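Aminoglycoside acetyltransferase meta-AAC0020 (Uncultured bacterium, PDB 5F48) probably transfers an acetyl group from acetyl-coenzyme A to an amino group of aminoglycoside antibiotics, as a member of the GNAT acetyltransferase family. Local coordinates at residues I28-A33 with D91-T96; L11-L16 with F60-E65. All coordinates share one frame; numbering follows the deposited sequence.

Interaction 1: I28-A33 with D91-T96; sequences IRLFEA and DLAVDT. With COA (coenzyme A), chain G.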
loop_
_atom_site.group_PDB
_atom_site.type_symbol
_atom_site.label_atom_id
_atom_site.label_comp_id
_atom_site.label_asym_id
_atom_site.label_seq_id
_atom_site.Cartn_x
_atom_site.Cartn_y
_atom_site.Cartn_z
ATOM N N ILE B 28 1.482 -18.678 -4.253
ATOM C CA ILE B 28 0.183 -18.204 -4.715
ATOM C C ILE B 28 -0.850 -19.329 -4.569
ATOM O O ILE B 28 -1.982 -19.098 -4.147
ATOM C CB ILE B 28 0.266 -17.702 -6.162
ATOM C CG1 ILE B 28 1.083 -16.402 -6.213
ATOM C CG2 ILE B 28 -1.127 -17.491 -6.749
ATOM C CD1 ILE B 28 1.591 -16.064 -7.581
ATOM N N ARG B 29 -0.429 -20.556 -4.850
ATOM C CA ARG B 29 -1.293 -21.721 -4.680
ATOM C C ARG B 29 -1.641 -21.966 -3.209
ATOM O O ARG B 29 -2.725 -22.457 -2.894
ATOM C CB ARG B 29 -0.636 -22.963 -5.286
ATOM C CG ARG B 29 -0.548 -22.910 -6.805
ATOM C CD ARG B 29 -1.919 -22.665 -7.448
ATOM N NE ARG B 29 -1.818 -22.713 -8.903
ATOM C CZ ARG B 29 -2.830 -22.528 -9.739
ATOM N NH1 ARG B 29 -4.048 -22.280 -9.267
ATOM N NH2 ARG B 29 -2.617 -22.589 -11.053
ATOM N N LEU B 30 -0.724 -21.624 -2.313
ATOM C CA LEU B 30 -0.994 -21.716 -0.887
ATOM C C LEU B 30 -2.034 -20.658 -0.492
ATOM O O LEU B 30 -2.971 -20.938 0.278
ATOM C CB LEU B 30 0.294 -21.551 -0.091
ATOM C CG LEU B 30 0.226 -21.685 1.430
ATOM C CD1 LEU B 30 1.501 -22.318 1.946
ATOM C CD2 LEU B 30 0.039 -20.305 2.040
ATOM N N PHE B 31 -1.871 -19.454 -1.026
ATOM C CA PHE B 31 -2.849 -18.389 -0.812
ATOM C C PHE B 31 -4.233 -18.825 -1.275
ATOM O O PHE B 31 -5.221 -18.622 -0.578
ATOM C CB PHE B 31 -2.448 -17.105 -1.553
ATOM C CG PHE B 31 -1.326 -16.337 -0.902
ATOM C CD1 PHE B 31 -1.038 -16.491 0.442
ATOM C CD2 PHE B 31 -0.562 -15.437 -1.646
ATOM C CE1 PHE B 31 -0.016 -15.756 1.041
ATOM C CE2 PHE B 31 0.456 -14.731 -1.071
ATOM C CZ PHE B 31 0.738 -14.892 0.280
ATOM N N GLU B 32 -4.301 -19.419 -2.465
ATOM C CA GLU B 32 -5.586 -19.835 -3.016
ATOM C C GLU B 32 -6.264 -20.825 -2.066
ATOM O O GLU B 32 -7.483 -20.765 -1.856
ATOM C CB GLU B 32 -5.409 -20.443 -4.410
ATOM C CG GLU B 32 -6.720 -20.842 -5.100
ATOM C CD GLU B 32 -6.518 -21.676 -6.367
ATOM O OE1 GLU B 32 -5.395 -22.163 -6.618
ATOM O OE2 GLU B 32 -7.491 -21.853 -7.127
ATOM N N ALA B 33 -5.468 -21.730 -1.491
ATOM C CA ALA B 33 -5.985 -22.743 -0.572
ATOM C C ALA B 33 -6.418 -22.125 0.756
ATOM O O ALA B 33 -7.549 -22.312 1.204
ATOM C CB ALA B 33 -4.940 -23.820 -0.329
ATOM N N ASP B 91 -0.156 -9.762 1.907
ATOM C CA ASP B 91 -0.744 -11.057 2.230
ATOM C C ASP B 91 0.191 -11.823 3.143
ATOM O O ASP B 91 1.404 -11.760 2.962
ATOM C CB ASP B 91 -1.001 -11.880 0.963
ATOM C CG ASP B 91 -2.379 -11.649 0.369
ATOM O OD1 ASP B 91 -3.322 -11.334 1.132
ATOM O OD2 ASP B 91 -2.517 -11.805 -0.865
ATOM N N LEU B 92 -0.375 -12.546 4.108
ATOM C CA LEU B 92 0.389 -13.507 4.922
ATOM C C LEU B 92 -0.494 -14.728 5.181
ATOM O O LEU B 92 -1.658 -14.593 5.555
ATOM C CB LEU B 92 0.855 -12.889 6.249
ATOM C CG LEU B 92 1.303 -13.804 7.414
ATOM C CD1 LEU B 92 2.561 -14.603 7.095
ATOM C CD2 LEU B 92 1.520 -12.992 8.679
ATOM N N ALA B 93 0.051 -15.917 4.950
ATOM C CA ALA B 93 -0.704 -17.136 5.185
ATOM C C ALA B 93 0.243 -18.271 5.539
ATOM O O ALA B 93 1.404 -18.277 5.102
ATOM C CB ALA B 93 -1.534 -17.508 3.953
ATOM N N VAL B 94 -0.258 -19.207 6.345
ATOM C CA VAL B 94 0.442 -20.448 6.639
ATOM C C VAL B 94 -0.509 -21.599 6.322
ATOM O O VAL B 94 -1.696 -21.533 6.665
ATOM C CB VAL B 94 0.919 -20.509 8.115
ATOM C CG1 VAL B 94 1.415 -21.883 8.457
ATOM C CG2 VAL B 94 2.027 -19.455 8.384
ATOM N N ASP B 95 0.002 -22.627 5.640
ATOM C CA ASP B 95 -0.755 -23.851 5.368
ATOM C C ASP B 95 -1.555 -24.300 6.595
ATOM O O ASP B 95 -1.028 -24.287 7.709
ATOM C CB ASP B 95 0.203 -24.958 4.935
ATOM C CG ASP B 95 -0.507 -26.207 4.490
ATOM O OD1 ASP B 95 -1.104 -26.895 5.341
ATOM O OD2 ASP B 95 -0.443 -26.522 3.280
ATOM N N THR B 96 -2.816 -24.681 6.395
ATOM C CA THR B 96 -3.686 -25.014 7.523
ATOM C C THR B 96 -3.131 -26.156 8.369
ATOM O O THR B 96 -3.327 -26.181 9.576
ATOM C CB THR B 96 -5.127 -25.409 7.068
ATOM O OG1 THR B 96 -5.081 -26.587 6.258
ATOM C CG2 THR B 96 -5.768 -24.292 6.275
HETATM N N1A COA G . -6.696 -18.673 16.423
HETATM C C2A COA G . -6.123 -17.485 16.198
HETATM N N3A COA G . -4.938 -17.119 16.677
HETATM C C4A COA G . -4.288 -18.005 17.439
HETATM C C5A COA G . -4.807 -19.275 17.726
HETATM C C6A COA G . -6.083 -19.582 17.168
HETATM N N6A COA G . -6.669 -20.829 17.411
HETATM N N7A COA G . -3.894 -19.936 18.519
HETATM C C8A COA G . -2.857 -19.110 18.707
HETATM N N9A COA G . -3.103 -17.946 18.062
HETATM C C1B COA G . -2.288 -16.770 17.938
HETATM C C2B COA G . -1.344 -16.542 19.270
HETATM O O2B COA G . -1.778 -15.303 19.869
HETATM C C3B COA G . -0.143 -16.470 18.824
HETATM O O3B COA G . 0.920 -16.925 19.775
HETATM P P3B COA G . 0.859 -16.865 21.357
HETATM O O7A COA G . -0.343 -16.117 21.892
HETATM O O8A COA G . 2.090 -16.175 21.884
HETATM O O9A COA G . 0.822 -18.273 21.851
HETATM C C4B COA G . -0.138 -17.305 17.499
HETATM O O4B COA G . -1.529 -16.960 16.933
HETATM C C5B COA G . 0.795 -16.893 16.565
HETATM O O5B COA G . 1.800 -17.834 16.337
HETATM P P1A COA G . 2.084 -18.488 14.946
HETATM O O1A COA G . 2.209 -19.973 15.228
HETATM O O2A COA G . 3.374 -17.980 14.377
HETATM O O3A COA G . 0.891 -18.322 13.956
HETATM P P2A COA G . 0.672 -18.945 12.539
HETATM O O4A COA G . -0.611 -19.778 12.526
HETATM O O5A COA G . 1.819 -19.784 11.994
HETATM O O6A COA G . 0.530 -17.620 11.634
HETATM C CBP COA G . -1.247 -17.108 10.299
HETATM C CCP COA G . 0.107 -17.796 10.293
HETATM C CDP COA G . -1.353 -16.449 11.687
HETATM C CEP COA G . -1.164 -16.100 9.174
HETATM C CAP COA G . -2.219 -18.246 10.078
HETATM O OAP COA G . -2.848 -18.716 11.252
HETATM C C9P COA G . -3.117 -18.115 8.868
HETATM O O9P COA G . -2.650 -18.209 7.748
HETATM N N8P COA G . -4.509 -17.899 9.060
HETATM C C7P COA G . -5.431 -17.808 7.912
HETATM C C6P COA G . -5.055 -16.676 6.988
HETATM C C5P COA G . -4.892 -15.302 7.606
HETATM O O5P COA G . -5.714 -14.907 8.393
HETATM N N4P COA G . -3.761 -14.462 7.259
HETATM C C3P COA G . -3.607 -13.129 7.839
HETATM C C2P COA G . -4.406 -12.085 7.009
HETATM S S1P COA G . -3.832 -12.027 5.284
#
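F31 and L30 of helix 21-34 pack against D91 and A93 of strand 86-94 and D95 just past its end, while the pantetheine arm of coenzyme A lies along the same strand. F31 and L30 share the work almost evenly. F31 CG stands anti to the carbonyl carbon (chi1 -75°), which carries the ring forward until its far end meets the strand. There D91 CB sits over one face as a CH-pi contact, 3.5 Å from F31 CZ, and the D91 carboxylate plane is inclined to the ring by 57°. The methyl of A93 lies instead at the ring edge, in its plane, with A93 CB 3.7 Å from F31 CD1. L30 approaches with its two methyls divided: CD2 rests on A93 CB at 3.7 Å, and CD1 reaches the backbone N of D95 at 4.0 Å. The A93 methyl thus touches both a leucine branch and an aromatic edge, side by side. The D91 carboxylate finds its polar partners across the dimer interface, where OD2 is hydrogen-bonded to the hydroxyls of Y80 and Y81 of the second subunit.

L92 and V94 point to the other side, toward helix 103-117. V94 CG2 packs on the cofactor, and the backbone pairs with it in the manner of a neighbouring strand: COA N4P donates to L92 O at 2.7 Å, and V94 N donates to COA O9P at 2.9 Å. Pantetheine bonded to this strand, with R100, G102 and G104 supplying backbone N-H groups to the cofactor, is the acetyl-CoA site characteristic of the GNAT fold.

Interaction 2: L11-L16 with F60-E65; sequences LKIERL and FVALLE. With MG (magnesium ion), chain H.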
loop_
_atom_site.group_PDB
_atom_site.type_symbol
_atom_site.label_atom_id
_atom_site.label_comp_id
_atom_site.label_asym_id
_atom_site.label_seq_id
_atom_site.Cartn_x
_atom_site.Cartn_y
_atom_site.Cartn_z
ATOM N N LEU B 11 12.766 -25.716 9.772
ATOM C CA LEU B 11 12.043 -24.635 9.092
ATOM C C LEU B 11 13.018 -23.568 8.639
ATOM O O LEU B 11 13.863 -23.102 9.413
ATOM C CB LEU B 11 10.968 -24.008 9.983
ATOM C CG LEU B 11 10.030 -23.022 9.276
ATOM C CD1 LEU B 11 9.202 -23.758 8.241
ATOM C CD2 LEU B 11 9.137 -22.339 10.287
ATOM N N LYS B 12 12.893 -23.193 7.379
ATOM C CA LYS B 12 13.745 -22.170 6.793
ATOM C C LYS B 12 12.904 -21.072 6.166
ATOM O O LYS B 12 11.894 -21.343 5.517
ATOM C CB LYS B 12 14.685 -22.796 5.760
ATOM C CG LYS B 12 15.033 -21.863 4.631
ATOM C CD LYS B 12 16.181 -22.375 3.781
ATOM C CE LYS B 12 16.540 -21.319 2.743
ATOM N NZ LYS B 12 16.772 -20.008 3.415
ATOM N N ILE B 13 13.316 -19.827 6.387
ATOM C CA ILE B 13 12.707 -18.675 5.737
ATOM C C ILE B 13 13.607 -18.209 4.591
ATOM O O ILE B 13 14.817 -18.091 4.762
ATOM C CB ILE B 13 12.487 -17.534 6.738
ATOM C CG1 ILE B 13 11.683 -18.066 7.933
ATOM C CG2 ILE B 13 11.780 -16.367 6.074
ATOM C CD1 ILE B 13 10.314 -18.561 7.526
ATOM N N GLU B 14 13.008 -17.988 3.425
ATOM C CA GLU B 14 13.729 -17.583 2.211
ATOM C C GLU B 14 13.062 -16.352 1.582
ATOM O O GLU B 14 11.861 -16.326 1.385
ATOM C CB GLU B 14 13.777 -18.738 1.199
ATOM C CG GLU B 14 14.289 -18.362 -0.195
ATOM C CD GLU B 14 14.381 -19.558 -1.125
ATOM O OE1 GLU B 14 14.198 -20.697 -0.643
ATOM O OE2 GLU B 14 14.639 -19.373 -2.338
ATOM N N ARG B 15 13.847 -15.323 1.300
ATOM C CA ARG B 15 13.351 -14.182 0.543
ATOM C C ARG B 15 13.521 -14.530 -0.919
ATOM O O ARG B 15 14.631 -14.854 -1.337
ATOM C CB ARG B 15 14.129 -12.909 0.889
ATOM C CG ARG B 15 13.899 -11.758 -0.097
ATOM C CD ARG B 15 14.520 -10.484 0.423
ATOM N NE ARG B 15 15.946 -10.605 0.724
ATOM C CZ ARG B 15 16.918 -10.459 -0.171
ATOM N NH1 ARG B 15 16.617 -10.226 -1.444
ATOM N NH2 ARG B 15 18.193 -10.546 0.202
ATOM N N LEU B 16 12.440 -14.504 -1.689
ATOM C CA LEU B 16 12.515 -14.949 -3.075
ATOM C C LEU B 16 13.300 -13.952 -3.909
ATOM O O LEU B 16 13.248 -12.743 -3.662
ATOM C CB LEU B 16 11.123 -15.154 -3.668
ATOM C CG LEU B 16 10.211 -16.201 -3.018
ATOM C CD1 LEU B 16 8.944 -16.393 -3.872
ATOM C CD2 LEU B 16 10.954 -17.519 -2.828
ATOM N N PHE B 60 8.573 -13.403 1.030
ATOM C CA PHE B 60 9.265 -14.307 1.941
ATOM C C PHE B 60 8.458 -15.612 2.012
ATOM O O PHE B 60 7.239 -15.570 2.053
ATOM C CB PHE B 60 9.411 -13.668 3.325
ATOM C CG PHE B 60 10.227 -12.392 3.332
ATOM C CD1 PHE B 60 9.665 -11.184 2.917
ATOM C CD2 PHE B 60 11.552 -12.400 3.763
ATOM C CE1 PHE B 60 10.407 -10.005 2.912
ATOM C CE2 PHE B 60 12.307 -11.220 3.772
ATOM C CZ PHE B 60 11.732 -10.018 3.351
ATOM N N VAL B 61 9.123 -16.763 2.001
ATOM C CA VAL B 61 8.416 -18.029 2.104
ATOM C C VAL B 61 8.967 -18.860 3.254
ATOM O O VAL B 61 10.106 -18.699 3.663
ATOM C CB VAL B 61 8.514 -18.863 0.798
ATOM C CG1 VAL B 61 7.887 -18.127 -0.362
ATOM C CG2 VAL B 61 9.972 -19.248 0.498
ATOM N N ALA B 62 8.142 -19.752 3.779
ATOM C CA ALA B 62 8.563 -20.614 4.851
ATOM C C ALA B 62 8.671 -22.016 4.273
ATOM O O ALA B 62 7.772 -22.481 3.573
ATOM C CB ALA B 62 7.591 -20.564 5.992
ATOM N N LEU B 63 9.782 -22.675 4.540
ATOM C CA LEU B 63 10.045 -23.951 3.901
ATOM C C LEU B 63 10.306 -25.055 4.903
ATOM O O LEU B 63 11.080 -24.907 5.847
ATOM C CB LEU B 63 11.241 -23.839 2.952
ATOM C CG LEU B 63 11.017 -23.171 1.600
ATOM C CD1 LEU B 63 12.342 -22.739 1.059
ATOM C CD2 LEU B 63 10.344 -24.115 0.633
ATOM N N LEU B 64 9.643 -26.176 4.670
ATOM C CA LEU B 64 9.949 -27.412 5.354
ATOM C C LEU B 64 10.523 -28.337 4.299
ATOM O O LEU B 64 9.787 -28.825 3.439
ATOM C CB LEU B 64 8.708 -28.003 6.008
ATOM C CG LEU B 64 8.475 -27.646 7.470
ATOM C CD1 LEU B 64 7.276 -28.442 8.017
ATOM C CD2 LEU B 64 9.730 -27.959 8.274
ATOM N N GLU B 65 11.834 -28.549 4.359
ATOM C CA GLU B 65 12.579 -29.133 3.250
ATOM C C GLU B 65 12.316 -28.320 1.984
ATOM O O GLU B 65 12.609 -27.121 1.947
ATOM C CB GLU B 65 12.223 -30.607 3.066
ATOM C CG GLU B 65 12.512 -31.424 4.316
ATOM C CD GLU B 65 12.595 -32.908 4.051
ATOM O OE1 GLU B 65 12.248 -33.337 2.931
ATOM O OE2 GLU B 65 13.017 -33.645 4.964
HETATM MG MG MG H . 15.802 -18.812 -4.064
HETATM O O HOH W 1 16.253 -17.022 -2.930
HETATM O O HOH W 2 17.465 -19.352 -2.904
HETATM O O HOH W 3 16.104 -20.943 -4.403
#
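The first two strands of the GNAT sheet run antiparallel here, the edge strand 11-15 against strand 57-64, and a magnesium ion is bound beside the edge strand. Two hydrogen-bonded pairs, K12 with L63 and E14 with V61, hold them together. K12 N donates to L63 O at 2.9 Å, and L63 N donates back to K12 O; E14 and V61 repeat the exchange, with V61 N 2.8 Å from E14 O.

On the face bearing I13 and A62, I13 CD1 turns onto A62 CB at 3.7 Å. Farther along, R15 lies across F60: CB is 3.8 Å from F60 CE2, and CG stands above the ring face toward its rim. The guanidinium plane is steeply inclined to that ring, at 70°, so the contact belongs to the aliphatic stem and is no cation-pi stack. Beyond it, F60 meets the ring of F114 on helix 103-117. A serine at F60 would probably leave the R15 stem and F114 without their shared aromatic surface and open a gap between sheet and helix.

The opposite face bears E14, V61 and L63. L16 CD2 meets V61 CG2 at 3.9 Å, the two side chains crossing at about a right angle. E14 extends from a CG anti to the backbone N (chi1 170°), carrying its carboxylate out past L63 CD1. OE2 binds magnesium at 2.2 Å alongside D20 OD2, three waters and one further ligand atom; one of the waters also donates to R15 O. OE1 instead forms a salt bridge with K23. With the metal on one oxygen and the lysine on the other, the E14 carboxylate faces positive charge on both oxygens, which would probably favour its ionised form and restrain its rotation.

In the fold
Both contacts are built on the same mixed sheet, their centres 13 Å apart and their nearest atoms about 6 Å apart without touching. Interaction 2 joins strands 11-15 and 57-64 at one edge, interaction 1 sets helix 21-34 on strand 86-94, and strand 67-77 lies between strands 57-64 and 86-94. Along the chain the segments alternate, 11-16, 28-33, 60-65, 91-96, so the links interlock: helix 21-34 follows directly on strand 11-15, and its earlier residues K23, F24 and L27 pack on interaction 2 before L30 and F31 reach interaction 1. One helix thus bridges the metal-bearing edge and the cofactor strand, while helix 103-117 lines the other face beside both.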